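Local atomic coordinates of minor fimbrium subunit Mfa5 (Porphyromonas gingivalis ATCC 33277, PDB entry 6TO1), a protein that serves as an accessory subunit of the minor fimbriae, pili that mediate biofilm formation and adhesion to host cells and other oral bacteria. Residues Ala250-Ile263 against Pro291-Pro303. Numbering follows the deposited sequence.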
loop_
_atom_site.group_PDB
_atom_site.type_symbol
_atom_site.label_atom_id
_atom_site.label_comp_id
_atom_site.label_asym_id
_atom_site.label_seq_id
_atom_site.Cartn_x
_atom_site.Cartn_y
_atom_site.Cartn_z
ATOM N N ALA A 250 13.678 -51.152 -5.315
ATOM C CA ALA A 250 13.099 -50.278 -4.304
ATOM C C ALA A 250 12.655 -48.944 -4.885
ATOM O O ALA A 250 12.047 -48.148 -4.175
ATOM C CB ALA A 250 14.086 -50.038 -3.161
ATOM N N ASP A 251 12.933 -48.695 -6.154
ATOM C CA ASP A 251 12.499 -47.487 -6.830
ATOM C C ASP A 251 11.107 -47.639 -7.430
ATOM O O ASP A 251 10.652 -46.746 -8.157
ATOM C CB ASP A 251 13.531 -47.137 -7.897
ATOM C CG ASP A 251 14.891 -46.818 -7.304
ATOM O OD1 ASP A 251 14.923 -46.326 -6.149
ATOM O OD2 ASP A 251 15.908 -47.028 -7.998
ATOM N N PHE A 252 10.432 -48.753 -7.138
ATOM C CA PHE A 252 9.123 -49.081 -7.680
ATOM C C PHE A 252 8.216 -49.410 -6.513
ATOM O O PHE A 252 8.687 -49.669 -5.397
ATOM C CB PHE A 252 9.184 -50.253 -8.674
ATOM C CG PHE A 252 10.109 -50.003 -9.813
ATOM C CD1 PHE A 252 9.624 -49.701 -11.058
ATOM C CD2 PHE A 252 11.490 -50.053 -9.629
ATOM C CE1 PHE A 252 10.490 -49.436 -12.119
ATOM C CE2 PHE A 252 12.359 -49.768 -10.656
ATOM C CZ PHE A 252 11.870 -49.483 -11.918
ATOM N N ILE A 253 6.911 -49.407 -6.778
ATOM C CA ILE A 253 5.914 -49.631 -5.741
ATOM C C ILE A 253 4.717 -50.335 -6.344
ATOM O O ILE A 253 4.404 -50.168 -7.518
ATOM C CB ILE A 253 5.528 -48.282 -5.084
ATOM C CG1 ILE A 253 4.616 -48.470 -3.871
ATOM C CG2 ILE A 253 4.819 -47.358 -6.096
ATOM C CD1 ILE A 253 4.371 -47.156 -3.133
ATOM N N GLY A 254 4.030 -51.120 -5.507
ATOM C CA GLY A 254 2.840 -51.827 -5.913
ATOM C C GLY A 254 1.548 -51.094 -5.568
ATOM O O GLY A 254 1.547 -50.006 -5.004
ATOM N N GLU A 255 0.438 -51.760 -5.894
ATOM C CA GLU A 255 -0.905 -51.248 -5.651
ATOM C C GLU A 255 -1.044 -50.717 -4.230
ATOM O O GLU A 255 -0.592 -51.344 -3.263
ATOM C CB GLU A 255 -1.940 -52.363 -5.911
ATOM C CG GLU A 255 -2.162 -52.717 -7.382
ATOM C CD GLU A 255 -3.148 -53.859 -7.622
ATOM O OE1 GLU A 255 -3.433 -54.652 -6.683
ATOM O OE2 GLU A 255 -3.639 -53.978 -8.756
ATOM N N THR A 256 -1.655 -49.537 -4.114
ATOM C CA THR A 256 -1.878 -48.915 -2.825
ATOM C C THR A 256 -3.127 -49.435 -2.145
ATOM O O THR A 256 -3.282 -49.241 -0.938
ATOM C CB THR A 256 -2.042 -47.393 -2.949
ATOM O OG1 THR A 256 -3.263 -47.075 -3.641
ATOM C CG2 THR A 256 -0.830 -46.768 -3.679
ATOM N N GLY A 257 -4.036 -50.036 -2.897
ATOM C CA GLY A 257 -5.349 -50.374 -2.395
ATOM C C GLY A 257 -6.389 -49.297 -2.589
ATOM O O GLY A 257 -7.578 -49.552 -2.356
ATOM N N ASN A 258 -5.978 -48.097 -2.986
ATOM C CA ASN A 258 -6.897 -47.033 -3.375
ATOM C C ASN A 258 -7.068 -47.118 -4.880
ATOM O O ASN A 258 -6.135 -46.821 -5.635
ATOM C CB ASN A 258 -6.347 -45.687 -2.934
ATOM C CG ASN A 258 -7.120 -44.527 -3.507
ATOM O OD1 ASN A 258 -8.195 -44.693 -4.089
ATOM N ND2 ASN A 258 -6.557 -43.344 -3.364
ATOM N N ALA A 259 -8.252 -47.541 -5.317
ATOM C CA ALA A 259 -8.510 -47.787 -6.739
ATOM C C ALA A 259 -8.366 -46.528 -7.592
ATOM O O ALA A 259 -8.192 -46.625 -8.821
ATOM C CB ALA A 259 -9.910 -48.359 -6.929
ATOM N N ASN A 260 -8.410 -45.367 -6.974
ATOM C CA ASN A 260 -8.305 -44.108 -7.685
ATOM C C ASN A 260 -6.888 -43.553 -7.732
ATOM O O ASN A 260 -6.679 -42.489 -8.339
ATOM C CB ASN A 260 -9.221 -43.077 -7.034
ATOM C CG ASN A 260 -10.689 -43.492 -7.075
ATOM O OD1 ASN A 260 -11.293 -43.572 -8.145
ATOM N ND2 ASN A 260 -11.249 -43.781 -5.915
ATOM N N ASP A 261 -5.929 -44.195 -7.068
ATOM C CA ASP A 261 -4.545 -43.751 -7.160
ATOM C C ASP A 261 -3.994 -44.045 -8.556
ATOM O O ASP A 261 -4.272 -45.102 -9.124
ATOM C CB ASP A 261 -3.678 -44.468 -6.116
ATOM C CG ASP A 261 -2.356 -43.801 -5.916
ATOM O OD1 ASP A 261 -2.195 -43.098 -4.886
ATOM O OD2 ASP A 261 -1.473 -43.971 -6.818
ATOM N N PRO A 262 -3.228 -43.125 -9.135
ATOM C CA PRO A 262 -2.599 -43.416 -10.440
ATOM C C PRO A 262 -1.876 -44.765 -10.490
ATOM O O PRO A 262 -1.897 -45.442 -11.523
ATOM C CB PRO A 262 -1.635 -42.229 -10.610
ATOM C CG PRO A 262 -2.345 -41.070 -9.936
ATOM C CD PRO A 262 -2.993 -41.733 -8.687
ATOM N N ILE A 263 -1.245 -45.176 -9.392
ATOM C CA ILE A 263 -0.578 -46.482 -9.355
ATOM C C ILE A 263 -1.584 -47.591 -9.656
ATOM O O ILE A 263 -1.397 -48.407 -10.565
ATOM C CB ILE A 263 0.091 -46.695 -7.980
ATOM C CG1 ILE A 263 1.262 -45.716 -7.790
ATOM C CG2 ILE A 263 0.534 -48.155 -7.821
ATOM C CD1 ILE A 263 1.632 -45.416 -6.338
ATOM N N PRO A 291 1.919 -56.762 -17.062
ATOM C CA PRO A 291 1.697 -56.633 -15.617
ATOM C C PRO A 291 0.472 -57.382 -15.110
ATOM O O PRO A 291 -0.480 -57.665 -15.837
ATOM C CB PRO A 291 1.518 -55.125 -15.410
ATOM C CG PRO A 291 1.124 -54.604 -16.739
ATOM C CD PRO A 291 1.763 -55.477 -17.761
ATOM N N THR A 292 0.546 -57.699 -13.828
ATOM C CA THR A 292 -0.532 -58.285 -13.052
ATOM C C THR A 292 -0.752 -57.429 -11.814
ATOM O O THR A 292 -0.059 -56.429 -11.586
ATOM C CB THR A 292 -0.194 -59.724 -12.639
ATOM O OG1 THR A 292 0.856 -59.688 -11.659
ATOM C CG2 THR A 292 0.218 -60.547 -13.832
ATOM N N HIS A 293 -1.724 -57.833 -10.973
ATOM C CA HIS A 293 -1.977 -57.052 -9.770
ATOM C C HIS A 293 -0.775 -56.992 -8.838
ATOM O O HIS A 293 -0.720 -56.106 -7.972
ATOM C CB HIS A 293 -3.192 -57.618 -9.017
ATOM C CG HIS A 293 -4.502 -57.263 -9.645
ATOM N ND1 HIS A 293 -4.948 -55.963 -9.744
ATOM C CD2 HIS A 293 -5.454 -58.035 -10.219
ATOM C CE1 HIS A 293 -6.114 -55.947 -10.364
ATOM N NE2 HIS A 293 -6.451 -57.192 -10.649
ATOM N N SER A 294 0.178 -57.907 -8.971
ATOM C CA SER A 294 1.356 -57.930 -8.111
ATOM C C SER A 294 2.540 -57.158 -8.688
ATOM O O SER A 294 3.571 -57.045 -8.024
ATOM C CB SER A 294 1.782 -59.379 -7.851
ATOM O OG SER A 294 0.742 -60.057 -7.160
ATOM N N SER A 295 2.408 -56.619 -9.890
ATOM C CA SER A 295 3.509 -55.881 -10.503
ATOM C C SER A 295 3.802 -54.571 -9.780
ATOM O O SER A 295 2.999 -54.046 -9.013
ATOM C CB SER A 295 3.187 -55.600 -11.965
ATOM O OG SER A 295 3.117 -56.804 -12.704
ATOM N N LYS A 296 4.975 -54.014 -10.074
ATOM C CA LYS A 296 5.487 -52.830 -9.411
ATOM C C LYS A 296 5.715 -51.756 -10.470
ATOM O O LYS A 296 6.190 -52.048 -11.573
ATOM C CB LYS A 296 6.777 -53.135 -8.656
ATOM C CG LYS A 296 6.678 -54.340 -7.689
ATOM C CD LYS A 296 5.815 -54.051 -6.481
ATOM C CE LYS A 296 5.978 -55.182 -5.435
ATOM N NZ LYS A 296 5.125 -54.979 -4.238
ATOM N N VAL A 297 5.354 -50.532 -10.133
ATOM C CA VAL A 297 5.498 -49.404 -11.044
ATOM C C VAL A 297 6.341 -48.328 -10.395
ATOM O O VAL A 297 6.504 -48.273 -9.173
ATOM C CB VAL A 297 4.125 -48.842 -11.487
ATOM C CG1 VAL A 297 3.314 -49.953 -12.175
ATOM C CG2 VAL A 297 3.348 -48.246 -10.312
ATOM N N GLY A 298 6.869 -47.438 -11.232
ATOM C CA GLY A 298 7.802 -46.450 -10.725
ATOM C C GLY A 298 7.180 -45.599 -9.626
ATOM O O GLY A 298 6.007 -45.214 -9.693
ATOM N N ARG A 299 7.981 -45.312 -8.605
ATOM C CA ARG A 299 7.535 -44.447 -7.520
ATOM C C ARG A 299 7.380 -43.002 -7.986
ATOM O O ARG A 299 7.882 -42.600 -9.040
ATOM C CB ARG A 299 8.533 -44.508 -6.361
ATOM C CG ARG A 299 8.487 -45.830 -5.615
ATOM C CD ARG A 299 9.523 -45.890 -4.509
ATOM N NE ARG A 299 9.187 -46.916 -3.532
ATOM C CZ ARG A 299 8.312 -46.756 -2.537
ATOM N NH1 ARG A 299 7.670 -45.603 -2.377
ATOM N NH2 ARG A 299 8.080 -47.765 -1.709
ATOM N N ARG A 300 6.684 -42.204 -7.167
ATOM C CA ARG A 300 6.599 -40.771 -7.417
ATOM C C ARG A 300 7.296 -39.964 -6.326
ATOM O O ARG A 300 7.165 -38.740 -6.303
ATOM C CB ARG A 300 5.140 -40.307 -7.579
ATOM C CG ARG A 300 4.215 -40.679 -6.459
ATOM C CD ARG A 300 2.844 -40.029 -6.701
ATOM N NE ARG A 300 1.872 -40.387 -5.682
ATOM C CZ ARG A 300 0.937 -41.328 -5.821
ATOM N NH1 ARG A 300 0.835 -42.020 -6.947
ATOM N NH2 ARG A 300 0.121 -41.588 -4.805
ATOM N N ASN A 301 8.056 -40.613 -5.435
ATOM C CA ASN A 301 8.730 -39.897 -4.359
ATOM C C ASN A 301 10.211 -40.212 -4.305
ATOM O O ASN A 301 10.815 -40.245 -3.230
ATOM C CB ASN A 301 8.086 -40.214 -3.016
ATOM C CG ASN A 301 8.229 -41.695 -2.605
ATOM O OD1 ASN A 301 8.351 -42.599 -3.430
ATOM N ND2 ASN A 301 8.173 -41.934 -1.308
ATOM N N LEU A 302 10.847 -40.404 -5.458
ATOM C CA LEU A 302 12.288 -40.558 -5.466
ATOM C C LEU A 302 12.962 -39.225 -5.175
ATOM O O LEU A 302 12.441 -38.161 -5.534
ATOM C CB LEU A 302 12.783 -41.067 -6.806
ATOM C CG LEU A 302 12.230 -42.373 -7.356
ATOM C CD1 LEU A 302 12.877 -42.639 -8.707
ATOM C CD2 LEU A 302 12.546 -43.475 -6.386
ATOM N N PRO A 303 14.149 -39.250 -4.584
ATOM C CA PRO A 303 14.934 -38.017 -4.495
ATOM C C PRO A 303 15.367 -37.515 -5.865
ATOM O O PRO A 303 15.530 -38.274 -6.821
ATOM C CB PRO A 303 16.145 -38.416 -3.634
ATOM C CG PRO A 303 16.242 -39.891 -3.752
ATOM C CD PRO A 303 14.849 -40.421 -4.011
HETATM O O HOH W 1 5.164 -52.340 -2.993
HETATM O O HOH W 2 1.107 -54.380 -7.115
#
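An antiparallel bridge between I253 and V297 joins the edge strand 252-253 of a small four-stranded mixed sheet to strand 296-298. I253 N donates to V297 O at 2.7 Å, and V297 N returns a nearly straight bond to I253 O (175°). R299 N extends the pairing by bonding to D251 O. F252 and G298 form the adjoining non-hydrogen-bonded pair. The F252 ring meets the G298 backbone obliquely, F252 CD1 3.6 Å from G298 N, and packs edge-to-face with Y338 of strand 336-338.

I253 and V297 point to the same face of the sheet. There the side chain of I253 crosses R299 at about a right angle. I253 CB sits over the centre of one face of the R299 guanidinium, and I253 CD1 lies 3.7 Å from R299 NH1. With CG1 anti to the backbone N (chi1 -173°), I253 reaches out along that face. R299 NE makes a weak bond to A250 O. V297 CG2 meets I263 CG2 at 3.8 Å, which joins the sheet to the start of helix 262-272.

This small sheet is separate from the six-stranded central sheet of the von Willebrand factor type A domain. D261, the N-cap of helix 262-272, ties the two segments together through R300. The guanidinium grips the carboxylate end-on, the two planes only 21° apart. R300 NH2 donates to the syn lone pair of D261 OD1 at 2.8 Å, and R300 NH1 meets D261 OD2 on its syn side at 3.0 Å. OD2 also accepts from I263 N through its anti lone pair, so one carboxylate serves both cap and salt bridge. N342 takes a further bond from R300 NH1.

Beyond K296, in the turn 292-295, H293 ND1 donates in its ring plane to the syn lone pair of E255 OE2 (2.6 Å). One water links E255 N to H293 O and S295 O.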